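Local structure of MutT/nudix family protein (Enterococcus faecalis, 2FML) at the interface of chains A and B. The protein is of unknown function but, as a Nudix family member with a winged-helix region resembling that of NrtR regulators, may bind or hydrolyse nucleotide derivatives or act in transcriptional control. Sequence-based numbering; all coordinates share one arbitrary frame. Chains: chain A/B, MutT/nudix family protein.

The interface of chains A and B. Residues chain A 38-39, 78; chain B 27, 37-38.
B:Lys37 and B:Pro38 lie against A:Pro38 and A:Ser39 in a two-fold symmetric interface between two copies of the protein in the deposited assembly, which may not be the biological one. The segment around 37-39 of one chain packs on that of the other, while helix 20-29 of chain B reaches over to chain A. A twin patch repeats the contact with the chains exchanged. The methylenes of B:Lys37 make a run of contacts with A:Pro38 and A:Ser39. Its CG is anti to the carbonyl carbon (chi1 -70°), and beyond CG the chain runs extended. This lays the methylenes alongside the A:Pro38–A:Ser39 backbone. B:Lys37 CB and CG each lie 3.4 Å from the carbonyl O of A:Pro38. Further along, B:Lys37 CE meets the hydroxyl OG of A:Ser39, also at 3.4 Å. The chain then leads the amine NZ away from the serine. In the two prolines, each ring's CD faces the carbonyl O of the other: B:Pro38 CD is 3.5 Å from A:Pro38 O, and A:Pro38 CD is 3.7 Å from B:Pro38 O.

A second arm comes from helix 20-29 of chain B. B:Tyr27 has CG anti to its backbone N (chi1 -168°) and points its phenol OH toward chain A. There water 1 links the chains, 2.6 Å from B:Tyr27 OH and 2.9 Å from A:Ser39 OG. A:Phe78 comes from the opposite direction, and its CZ lies 4.0 Å from B:Tyr27 OH, a loose contact. Within chain A, CB of A:Ser39 sits in the plane of the A:Phe78 ring, at its edge, and probably helps to fix the ring. This patch hides 131 Å², as one part of the interface. It probably helps to hold the N-terminal helical segment of one chain beside the other chain, and so to steady the pairing seen in the assembly.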
loop_
_atom_site.group_PDB
_atom_site.type_symbol
_atom_site.label_atom_id
_atom_site.label_comp_id
_atom_site.label_asym_id
_atom_site.label_seq_id
_atom_site.Cartn_x
_atom_site.Cartn_y
_atom_site.Cartn_z
ATOM N N PRO A 38 0.064 1.191 18.353
ATOM C CA PRO A 38 1.374 1.672 17.904
ATOM C C PRO A 38 1.432 3.196 17.768
ATOM O O PRO A 38 0.366 3.861 17.689
ATOM C CB PRO A 38 1.522 1.019 16.533
ATOM C CG PRO A 38 0.071 0.935 16.002
ATOM C CD PRO A 38 -0.797 0.760 17.213
ATOM N N SER A 39 2.662 3.754 17.748
ATOM C CA SER A 39 2.887 5.068 17.146
ATOM C C SER A 39 2.841 4.898 15.651
ATOM O O SER A 39 3.250 3.853 15.069
ATOM C CB SER A 39 4.195 5.715 17.603
ATOM O OG SER A 39 4.185 5.824 19.019
ATOM N N PHE A 78 5.941 11.606 12.999
ATOM C CA PHE A 78 4.727 11.142 13.652
ATOM C C PHE A 78 3.482 11.764 13.031
ATOM O O PHE A 78 3.412 12.951 12.806
ATOM C CB PHE A 78 4.827 11.414 15.173
ATOM C CG PHE A 78 5.771 10.475 15.851
ATOM C CD1 PHE A 78 5.317 9.245 16.359
ATOM C CD2 PHE A 78 7.135 10.754 15.921
ATOM C CE1 PHE A 78 6.206 8.279 16.964
ATOM C CE2 PHE A 78 8.041 9.808 16.523
ATOM C CZ PHE A 78 7.549 8.553 17.040
ATOM N N TYR B 27 12.339 7.998 27.316
ATOM C CA TYR B 27 11.212 7.877 26.354
ATOM C C TYR B 27 10.029 7.031 26.876
ATOM O O TYR B 27 8.886 7.427 26.829
ATOM C CB TYR B 27 11.708 7.278 25.052
ATOM C CG TYR B 27 10.646 7.410 23.963
ATOM C CD1 TYR B 27 9.794 6.319 23.648
ATOM C CD2 TYR B 27 10.468 8.627 23.272
ATOM C CE1 TYR B 27 8.787 6.431 22.635
ATOM C CE2 TYR B 27 9.429 8.772 22.234
ATOM C CZ TYR B 27 8.610 7.650 21.921
ATOM O OH TYR B 27 7.628 7.708 20.942
ATOM N N LYS B 37 -2.210 8.053 19.790
ATOM C CA LYS B 37 -1.978 6.789 19.058
ATOM C C LYS B 37 -3.282 6.204 18.487
ATOM O O LYS B 37 -4.322 6.176 19.197
ATOM C CB LYS B 37 -1.316 5.746 19.963
ATOM C CG LYS B 37 0.131 6.018 20.354
ATOM C CD LYS B 37 0.603 5.084 21.510
ATOM C CE LYS B 37 2.145 4.957 21.575
ATOM N NZ LYS B 37 2.673 4.330 22.859
ATOM N N PRO B 38 -3.258 5.764 17.208
ATOM C CA PRO B 38 -4.495 5.198 16.662
ATOM C C PRO B 38 -4.634 3.723 17.057
ATOM O O PRO B 38 -3.617 3.103 17.322
ATOM C CB PRO B 38 -4.265 5.280 15.118
ATOM C CG PRO B 38 -2.781 5.019 14.965
ATOM C CD PRO B 38 -2.147 5.714 16.201
HETATM O O HOH W 1 6.776 5.349 20.117
#